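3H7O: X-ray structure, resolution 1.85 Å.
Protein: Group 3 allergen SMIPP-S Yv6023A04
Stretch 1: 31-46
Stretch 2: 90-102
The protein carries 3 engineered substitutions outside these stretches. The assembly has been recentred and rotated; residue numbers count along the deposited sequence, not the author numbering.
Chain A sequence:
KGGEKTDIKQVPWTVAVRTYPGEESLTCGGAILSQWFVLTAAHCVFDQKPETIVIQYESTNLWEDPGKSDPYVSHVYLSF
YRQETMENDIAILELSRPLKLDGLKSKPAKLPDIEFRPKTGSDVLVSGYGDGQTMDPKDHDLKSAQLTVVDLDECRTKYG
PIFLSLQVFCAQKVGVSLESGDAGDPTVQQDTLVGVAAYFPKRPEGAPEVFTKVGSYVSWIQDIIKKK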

ATOM      1  N   ALA A  31      -0.131  -5.205  -0.728  1.00 26.35           N
ATOM      2  CA  ALA A  31       0.014  -5.928  -1.989  1.00 26.19           C
ATOM      3  C   ALA A  31       0.432  -7.377  -1.763  1.00 25.66           C
ATOM      4  O   ALA A  31       1.329  -7.655  -0.969  1.00 26.71           O
ATOM      5  N   ILE A  32      -0.211  -8.295  -2.477  1.00 26.43           N
ATOM      6  CA  ILE A  32       0.188  -9.704  -2.451  1.00 26.01           C
ATOM      7  C   ILE A  32       1.500  -9.854  -3.225  1.00 26.95           C
ATOM      8  O   ILE A  32       1.575  -9.507  -4.406  1.00 27.44           O
ATOM      9  N   LEU A  33       2.533 -10.338  -2.542  1.00 26.90           N
ATOM     10  CA  LEU A  33       3.803 -10.685  -3.183  1.00 27.76           C
ATOM     11  C   LEU A  33       3.844 -12.169  -3.546  1.00 27.82           C
ATOM     12  O   LEU A  33       4.486 -12.559  -4.525  1.00 27.69           O
ATOM     13  N   SER A  34       3.180 -12.981  -2.724  1.00 27.17           N
ATOM     14  CA  SER A  34       2.985 -14.416  -2.955  1.00 26.85           C
ATOM     15  C   SER A  34       1.954 -14.905  -1.935  1.00 26.26           C
ATOM     16  O   SER A  34       1.424 -14.106  -1.160  1.00 25.82           O
ATOM     17  N   GLN A  35       1.684 -16.208  -1.910  1.00 25.81           N
ATOM     18  CA  GLN A  35       0.738 -16.769  -0.932  1.00 26.09           C
ATOM     19  C   GLN A  35       1.220 -16.604   0.513  1.00 25.70           C
ATOM     20  O   GLN A  35       0.427 -16.696   1.450  1.00 26.21           O
ATOM     21  N   TRP A  36       2.516 -16.350   0.684  1.00 24.97           N
ATOM     22  CA  TRP A  36       3.125 -16.263   2.008  1.00 24.95           C
ATOM     23  C   TRP A  36       3.401 -14.840   2.507  1.00 24.95           C
ATOM     24  O   TRP A  36       3.551 -14.634   3.713  1.00 24.90           O
ATOM     25  N   PHE A  37       3.493 -13.873   1.593  1.00 25.53           N
ATOM     26  CA  PHE A  37       3.941 -12.524   1.951  1.00 25.72           C
ATOM     27  C   PHE A  37       3.092 -11.394   1.376  1.00 25.39           C
ATOM     28  O   PHE A  37       2.677 -11.433   0.215  1.00 24.26           O
ATOM     29  N   VAL A  38       2.853 -10.382   2.207  1.00 24.92           N
ATOM     30  CA  VAL A  38       2.164  -9.164   1.790  1.00 25.65           C
ATOM     31  C   VAL A  38       3.029  -7.935   2.070  1.00 26.65           C
ATOM     32  O   VAL A  38       3.615  -7.814   3.149  1.00 27.02           O
ATOM     33  N   LEU A  39       3.096  -7.030   1.094  1.00 26.90           N
ATOM     34  CA  LEU A  39       3.845  -5.780   1.223  1.00 28.15           C
ATOM     35  C   LEU A  39       2.910  -4.636   1.608  1.00 28.66           C
ATOM     36  O   LEU A  39       1.884  -4.419   0.959  1.00 28.73           O
ATOM     37  N   THR A  40       3.272  -3.903   2.660  1.00 28.92           N
ATOM     38  CA  THR A  40       2.449  -2.794   3.143  1.00 28.51           C
ATOM     39  C   THR A  40       3.317  -1.622   3.620  1.00 29.05           C
ATOM     40  O   THR A  40       4.537  -1.618   3.417  1.00 28.95           O
ATOM     41  N   ALA A  41       2.685  -0.622   4.228  1.00 28.48           N
ATOM     42  CA  ALA A  41       3.414   0.489   4.823  1.00 28.53           C
ATOM     43  C   ALA A  41       3.819   0.118   6.247  1.00 27.30           C
ATOM     44  O   ALA A  41       3.042  -0.502   6.975  1.00 27.80           O
ATOM     45  N   ALA A  42       5.033   0.492   6.638  1.00 26.88           N
ATOM     46  CA  ALA A  42       5.540   0.171   7.971  1.00 26.80           C
ATOM     47  C   ALA A  42       4.774   0.843   9.116  1.00 27.31           C
ATOM     48  O   ALA A  42       4.600   0.237  10.178  1.00 27.05           O
ATOM     49  N   HIS A  43       4.309   2.077   8.917  1.00 27.03           N
ATOM     50  CA  HIS A  43       3.710   2.811  10.041  1.00 28.77           C
ATOM     51  C   HIS A  43       2.405   2.196  10.567  1.00 28.67           C
ATOM     52  O   HIS A  43       2.047   2.394  11.725  1.00 28.30           O
ATOM     53  N   CYS A  44       1.732   1.426   9.713  1.00 29.64           N
ATOM     54  CA  CYS A  44       0.509   0.708  10.076  1.00 31.23           C
ATOM     55  C   CYS A  44       0.764  -0.494  10.993  1.00 29.86           C
ATOM     56  O   CYS A  44      -0.099  -0.861  11.798  1.00 30.20           O
ATOM     57  N   VAL A  45       1.945  -1.102  10.878  1.00 28.22           N
ATOM     58  CA  VAL A  45       2.193  -2.416  11.485  1.00 27.20           C
ATOM     59  C   VAL A  45       3.430  -2.536  12.386  1.00 27.96           C
ATOM     60  O   VAL A  45       3.555  -3.512  13.128  1.00 27.88           O
ATOM     61  N   PHE A  46       4.328  -1.554  12.333  1.00 28.50           N
ATOM     62  CA  PHE A  46       5.636  -1.666  13.000  1.00 28.89           C
ATOM     63  C   PHE A  46       5.564  -1.976  14.496  1.00 28.40           C
ATOM     64  O   PHE A  46       6.444  -2.649  15.030  1.00 28.26           O
ATOM     65  N   ILE A  90       7.922   0.935   4.767  1.00 27.64           N
ATOM     66  CA  ILE A  90       7.629  -0.267   4.008  1.00 27.64           C
ATOM     67  C   ILE A  90       7.813  -1.488   4.926  1.00 27.53           C
ATOM     68  O   ILE A  90       8.712  -1.510   5.773  1.00 28.80           O
ATOM     69  N   ALA A  91       6.941  -2.480   4.781  1.00 26.28           N
ATOM     70  CA  ALA A  91       6.977  -3.659   5.640  1.00 26.09           C
ATOM     71  C   ALA A  91       6.464  -4.882   4.911  1.00 26.31           C
ATOM     72  O   ALA A  91       5.578  -4.782   4.057  1.00 26.80           O
ATOM     73  N   ILE A  92       7.021  -6.036   5.259  1.00 26.32           N
ATOM     74  CA  ILE A  92       6.544  -7.308   4.735  1.00 26.60           C
ATOM     75  C   ILE A  92       5.879  -8.095   5.857  1.00 26.73           C
ATOM     76  O   ILE A  92       6.457  -8.273   6.932  1.00 26.33           O
ATOM     77  N   LEU A  93       4.649  -8.534   5.607  1.00 26.71           N
ATOM     78  CA  LEU A  93       3.933  -9.381   6.548  1.00 27.14           C
ATOM     79  C   LEU A  93       4.074 -10.835   6.120  1.00 26.57           C
ATOM     80  O   LEU A  93       3.778 -11.174   4.976  1.00 27.07           O
ATOM     81  N   GLU A  94       4.536 -11.681   7.037  1.00 26.19           N
ATOM     82  CA  GLU A  94       4.649 -13.119   6.779  1.00 27.16           C
ATOM     83  C   GLU A  94       3.451 -13.881   7.334  1.00 27.17           C
ATOM     84  O   GLU A  94       2.972 -13.585   8.430  1.00 27.78           O
ATOM     85  N   LEU A  95       2.983 -14.867   6.571  1.00 26.36           N
ATOM     86  CA  LEU A  95       1.859 -15.703   6.971  1.00 26.75           C
ATOM     87  C   LEU A  95       2.292 -17.117   7.348  1.00 26.95           C
ATOM     88  O   LEU A  95       3.186 -17.689   6.719  1.00 28.19           O
ATOM     89  N   SER A  96       1.664 -17.669   8.385  1.00 26.79           N
ATOM     90  CA  SER A  96       1.901 -19.060   8.772  1.00 26.08           C
ATOM     91  C   SER A  96       0.943 -20.002   8.043  1.00 26.64           C
ATOM     92  O   SER A  96       1.252 -21.178   7.833  1.00 26.44           O
ATOM     93  N   ARG A  97      -0.223 -19.470   7.678  1.00 27.04           N
ATOM     94  CA  ARG A  97      -1.206 -20.158   6.849  1.00 27.04           C
ATOM     95  C   ARG A  97      -1.335 -19.322   5.576  1.00 27.10           C
ATOM     96  O   ARG A  97      -1.597 -18.118   5.653  1.00 27.07           O
ATOM     97  N   PRO A  98      -1.140 -19.949   4.399  1.00 26.92           N
ATOM     98  CA  PRO A  98      -1.017 -19.150   3.174  1.00 26.24           C
ATOM     99  C   PRO A  98      -2.338 -18.568   2.682  1.00 26.04           C
ATOM    100  O   PRO A  98      -3.400 -19.110   2.984  1.00 26.54           O
ATOM    101  N   LEU A  99      -2.260 -17.465   1.937  1.00 26.06           N
ATOM    102  CA  LEU A  99      -3.426 -16.933   1.232  1.00 26.80           C
ATOM    103  C   LEU A  99      -3.893 -17.963   0.212  1.00 27.96           C
ATOM    104  O   LEU A  99      -3.068 -18.596  -0.454  1.00 27.71           O
ATOM    105  N   LYS A 100      -5.208 -18.139   0.108  1.00 29.01           N
ATOM    106  CA  LYS A 100      -5.800 -19.039  -0.880  1.00 30.17           C
ATOM    107  C   LYS A 100      -5.926 -18.329  -2.229  1.00 31.06           C
ATOM    108  O   LYS A 100      -7.024 -17.918  -2.636  1.00 30.55           O
ATOM    109  N   LEU A 101      -4.798 -18.186  -2.919  1.00 30.46           N
ATOM    110  CA  LEU A 101      -4.766 -17.493  -4.203  1.00 30.96           C
ATOM    111  C   LEU A 101      -5.487 -18.311  -5.270  1.00 31.82           C
ATOM    112  O   LEU A 101      -5.267 -19.516  -5.401  1.00 32.05           O
ATOM    113  N   ASP A 102      -6.369 -17.651  -6.011  1.00 31.88           N
ATOM    114  CA  ASP A 102      -7.121 -18.309  -7.070  1.00 32.36           C
ATOM    115  C   ASP A 102      -6.658 -17.848  -8.453  1.00 32.96           C
ATOM    116  O   ASP A 102      -7.187 -18.297  -9.470  1.00 33.09           O
TER

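The two stretches meet as neighbouring antiparallel strands, 37-40 against 91-95, whose backbone ladder is flanked on both sides by apolar side chains and extended past the strand ends by a tryptophan-proline contact and a small leucine cluster. Paired hydrogen bonds fix the register: Val-38 N to Leu-93 O (3.0 Å) and Leu-93 N to Val-38 O (2.8 Å), then Thr-40 N to Ala-91 O (2.8 Å) and Ala-91 N to Thr-40 O (2.9 Å). The hydrogen bonds across the stretches are all backbone to backbone; the side chains meet mainly through carbon.

On the face carrying Phe-37, Leu-39, Ile-92 and Glu-94, Ile-92 (chi1 m, chi2 t) is the hub. Its CG2 lies 3.5 Å from Phe-37 CD1, while its CG1 reaches Leu-39 CD1 at 3.7 Å. Leu-39, with chi1 t and chi2 p, also brings CD1 to 3.7 Å from Ile-90 CG1. The Phe-37 ring (chi1 m) meets the aliphatic part of Glu-94, CE1 to CG 3.7 Å; the extended Glu-94 chain, t at chi1 and chi2, has its OE1 hydrogen-bonded elsewhere in the structure.

The opposite face holds Val-38, Thr-40, Ala-91 and Leu-93. Thr-40 (chi1 t) places CG2 4.0 Å from Leu-93 CG, so its methyl joins the apolar layer. Val-45, pointing toward the other stretch with chi1 m, closes over this layer: its CG2 is 3.7 Å from Ala-91 CB and 3.9 Å from Leu-93 CD2. The small Ala-91 also accommodates Ala-42, CB to CB 4.2 Å.

Beyond the ladder, the bond from Leu-95 N to Trp-36 O (2.9 Å) and that from Leu-99 N to Gln-35 O (2.8 Å) hold the following loop against the turn. Trp-36 (chi1 m) starts away from stretch 2, yet its indole returns to it: Pro-98 lies over one face, with CB 3.8 Å from the centroid of the six-membered ring in a CH-pi contact, and Ser-96 O sits at the ring edge, 3.5 Å from Trp-36 CZ3. Within the turn, Ser-34 OG (chi1 p) accepts a hydrogen bond from Trp-36 N at 3.2 Å.

Leu-99 (chi1 m, chi2 t) rests CD1 against both Ile-32 CG1, at 3.9 Å, and Val-38 CG2, at 4.1 Å, which lie on the same side of it. Leu-101, in the same rotamer, extends the cluster, its CD2 4.0 Å from Ile-32 CD1 and its CD1 3.9 Å from Gln-35 CB.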

ATOM      1  CB  ALA A  31       1.024  -5.234  -2.888  1.00 25.61           C
ATOM      2  CB  ILE A  32      -0.890 -10.623  -3.073  1.00 26.57           C
ATOM      3  CG1 ILE A  32      -2.206 -10.519  -2.294  1.00 24.06           C
ATOM      4  CG2 ILE A  32      -0.409 -12.078  -3.121  1.00 24.03           C
ATOM      5  CD1 ILE A  32      -3.395 -11.182  -2.992  1.00 26.72           C
ATOM      6  CB  LEU A  33       4.981 -10.338  -2.269  1.00 27.88           C
ATOM      7  CG  LEU A  33       5.189  -8.866  -1.886  1.00 29.04           C
ATOM      8  CD1 LEU A  33       6.281  -8.755  -0.834  1.00 31.36           C
ATOM      9  CD2 LEU A  33       5.526  -8.024  -3.109  1.00 30.34           C
ATOM     10  CB  SER A  34       4.300 -15.191  -2.802  1.00 27.48           C
ATOM     11  OG  SER A  34       4.680 -15.291  -1.442  1.00 27.86           O
ATOM     12  CB  GLN A  35       0.446 -18.246  -1.228  1.00 26.60           C
ATOM     13  CG  GLN A  35       1.629 -19.181  -0.981  1.00 23.89           C
ATOM     14  CD  GLN A  35       1.327 -20.630  -1.308  1.00 27.47           C
ATOM     15  OE1 GLN A  35       0.206 -21.104  -1.128  1.00 25.86           O
ATOM     16  NE2 GLN A  35       2.338 -21.347  -1.779  1.00 28.07           N
ATOM     17  CB  TRP A  36       4.434 -17.060   2.049  1.00 24.91           C
ATOM     18  CG  TRP A  36       4.275 -18.544   1.870  1.00 26.12           C
ATOM     19  CD1 TRP A  36       4.752 -19.300   0.835  1.00 26.04           C
ATOM     20  CD2 TRP A  36       3.609 -19.454   2.758  1.00 27.08           C
ATOM     21  NE1 TRP A  36       4.423 -20.622   1.022  1.00 24.64           N
ATOM     22  CE2 TRP A  36       3.721 -20.744   2.194  1.00 26.72           C
ATOM     23  CE3 TRP A  36       2.927 -19.305   3.977  1.00 26.10           C
ATOM     24  CZ2 TRP A  36       3.175 -21.880   2.803  1.00 27.60           C
ATOM     25  CZ3 TRP A  36       2.389 -20.431   4.583  1.00 26.72           C
ATOM     26  CH2 TRP A  36       2.515 -21.704   3.994  1.00 26.84           C
ATOM     27  CB  PHE A  37       5.408 -12.311   1.541  1.00 25.37           C
ATOM     28  CG  PHE A  37       6.379 -13.252   2.208  1.00 26.57           C
ATOM     29  CD1 PHE A  37       6.836 -13.005   3.502  1.00 25.05           C
ATOM     30  CD2 PHE A  37       6.853 -14.375   1.534  1.00 24.58           C
ATOM     31  CE1 PHE A  37       7.737 -13.869   4.117  1.00 27.05           C
ATOM     32  CE2 PHE A  37       7.754 -15.247   2.141  1.00 26.11           C
ATOM     33  CZ  PHE A  37       8.197 -14.993   3.437  1.00 27.22           C
ATOM     34  CB  VAL A  38       0.781  -9.014   2.486  1.00 24.85           C
ATOM     35  CG1 VAL A  38       0.227  -7.586   2.328  1.00 26.49           C
ATOM     36  CG2 VAL A  38      -0.211 -10.032   1.928  1.00 25.50           C
ATOM     37  CB  LEU A  39       4.569  -5.449  -0.090  1.00 27.61           C
ATOM     38  CG  LEU A  39       5.628  -4.338  -0.089  1.00 28.30           C
ATOM     39  CD1 LEU A  39       6.862  -4.760   0.695  1.00 27.23           C
ATOM     40  CD2 LEU A  39       6.014  -3.974  -1.512  1.00 28.64           C
ATOM     41  CB  THR A  40       1.440  -3.271   4.243  1.00 28.94           C
ATOM     42  OG1 THR A  40       0.496  -2.232   4.531  1.00 30.58           O
ATOM     43  CG2 THR A  40       2.154  -3.699   5.532  1.00 27.63           C
ATOM     44  CB  ALA A  41       2.560   1.749   4.811  1.00 29.45           C
ATOM     45  CB  ALA A  42       7.030   0.477   8.070  1.00 26.32           C
ATOM     46  CB  HIS A  43       3.603   4.327   9.779  1.00 28.62           C
ATOM     47  CG  HIS A  43       2.539   4.724   8.805  1.00 29.32           C
ATOM     48  ND1 HIS A  43       1.205   4.799   9.146  1.00 31.15           N
ATOM     49  CD2 HIS A  43       2.618   5.118   7.512  1.00 30.21           C
ATOM     50  CE1 HIS A  43       0.508   5.203   8.099  1.00 29.02           C
ATOM     51  NE2 HIS A  43       1.341   5.407   7.096  1.00 31.23           N
ATOM     52  CB  CYS A  44      -0.217   0.225   8.813  1.00 32.78           C
ATOM     53  SG  CYS A  44      -0.599   1.504   7.578  1.00 38.67           S
ATOM     54  CB  VAL A  45       2.238  -3.549  10.403  1.00 27.27           C
ATOM     55  CG1 VAL A  45       0.909  -3.648   9.660  1.00 24.74           C
ATOM     56  CG2 VAL A  45       3.398  -3.337   9.418  1.00 25.74           C
ATOM     57  CB  PHE A  46       6.504  -0.426  12.740  1.00 29.46           C
ATOM     58  CG  PHE A  46       6.181   0.747  13.621  1.00 29.08           C
ATOM     59  CD1 PHE A  46       7.000   1.066  14.699  1.00 29.90           C
ATOM     60  CD2 PHE A  46       5.063   1.539  13.366  1.00 29.35           C
ATOM     61  CE1 PHE A  46       6.710   2.154  15.520  1.00 30.19           C
ATOM     62  CE2 PHE A  46       4.760   2.627  14.179  1.00 30.26           C
ATOM     63  CZ  PHE A  46       5.583   2.935  15.257  1.00 29.17           C
ATOM     64  CB  ILE A  90       8.524  -0.338   2.738  1.00 27.60           C
ATOM     65  CG1 ILE A  90       8.040  -1.428   1.778  1.00 28.64           C
ATOM     66  CG2 ILE A  90      10.023  -0.468   3.112  1.00 29.72           C
ATOM     67  CD1 ILE A  90       8.689  -1.372   0.403  1.00 32.17           C
ATOM     68  CB  ALA A  91       6.156  -3.424   6.906  1.00 26.04           C
ATOM     69  CB  ILE A  92       7.681  -8.126   4.082  1.00 26.87           C
ATOM     70  CG1 ILE A  92       8.249  -7.358   2.883  1.00 29.14           C
ATOM     71  CG2 ILE A  92       7.166  -9.502   3.633  1.00 25.97           C
ATOM     72  CD1 ILE A  92       9.569  -7.900   2.349  1.00 33.38           C
ATOM     73  CB  LEU A  93       2.453  -8.981   6.619  1.00 27.34           C
ATOM     74  CG  LEU A  93       2.130  -7.505   6.897  1.00 30.10           C
ATOM     75  CD1 LEU A  93       0.627  -7.277   6.906  1.00 26.87           C
ATOM     76  CD2 LEU A  93       2.749  -7.018   8.201  1.00 28.94           C
ATOM     77  CB  GLU A  94       5.944 -13.680   7.370  1.00 27.44           C
ATOM     78  CG  GLU A  94       6.134 -15.177   7.130  1.00 29.82           C
ATOM     79  CD  GLU A  94       7.453 -15.699   7.651  1.00 34.61           C
ATOM     80  OE1 GLU A  94       8.221 -14.917   8.248  1.00 34.89           O
ATOM     81  OE2 GLU A  94       7.722 -16.902   7.461  1.00 37.63           O
ATOM     82  CB  LEU A  95       0.822 -15.753   5.849  1.00 26.69           C
ATOM     83  CG  LEU A  95       0.184 -14.408   5.523  1.00 29.40           C
ATOM     84  CD1 LEU A  95      -0.292 -14.388   4.079  1.00 27.99           C
ATOM     85  CD2 LEU A  95      -0.949 -14.093   6.506  1.00 31.10           C
ATOM     86  CB  SER A  96       1.778 -19.234  10.288  1.00 26.93           C
ATOM     87  OG  SER A  96       0.463 -18.947  10.729  1.00 26.05           O
ATOM     88  CB  ARG A  97      -2.548 -20.250   7.586  1.00 27.18           C
ATOM     89  CG  ARG A  97      -3.629 -21.097   6.912  1.00 28.34           C
ATOM     90  CD  ARG A  97      -4.599 -20.267   6.067  1.00 28.61           C
ATOM     91  NE  ARG A  97      -5.705 -21.098   5.598  1.00 30.33           N
ATOM     92  CZ  ARG A  97      -5.709 -21.772   4.452  1.00 31.34           C
ATOM     93  NH1 ARG A  97      -4.671 -21.702   3.622  1.00 29.13           N
ATOM     94  NH2 ARG A  97      -6.758 -22.518   4.133  1.00 29.80           N
ATOM     95  CB  PRO A  98      -0.474 -20.153   2.153  1.00 25.63           C
ATOM     96  CG  PRO A  98      -0.966 -21.475   2.623  1.00 26.66           C
ATOM     97  CD  PRO A  98      -1.060 -21.398   4.130  1.00 26.03           C
ATOM     98  CB  LEU A  99      -3.074 -15.632   0.504  1.00 26.94           C
ATOM     99  CG  LEU A  99      -2.509 -14.443   1.290  1.00 26.27           C
ATOM    100  CD1 LEU A  99      -1.973 -13.378   0.336  1.00 26.46           C
ATOM    101  CD2 LEU A  99      -3.553 -13.853   2.235  1.00 22.16           C
ATOM    102  CB  LYS A 100      -7.174 -19.535  -0.410  1.00 31.12           C
ATOM    103  CG  LYS A 100      -7.146 -20.423   0.823  1.00 31.49           C
ATOM    104  CD  LYS A 100      -8.518 -21.021   1.115  1.00 33.05           C
ATOM    105  CE  LYS A 100      -8.851 -22.163   0.161  1.00 35.53           C
ATOM    106  NZ  LYS A 100     -10.032 -22.945   0.623  1.00 38.79           N
ATOM    107  CB  LEU A 101      -3.326 -17.199  -4.631  1.00 30.41           C
ATOM    108  CG  LEU A 101      -2.406 -16.463  -3.649  1.00 31.57           C
ATOM    109  CD1 LEU A 101      -1.016 -16.311  -4.246  1.00 30.81           C
ATOM    110  CD2 LEU A 101      -2.970 -15.103  -3.256  1.00 29.06           C
ATOM    111  CB  ASP A 102      -8.626 -18.071  -6.886  1.00 32.38           C
ATOM    112  CG  ASP A 102      -9.029 -16.614  -7.080  1.00 32.99           C
ATOM    113  OD1 ASP A 102      -8.149 -15.755  -7.310  1.00 32.20           O
ATOM    114  OD2 ASP A 102     -10.242 -16.327  -7.006  1.00 33.32           O
TER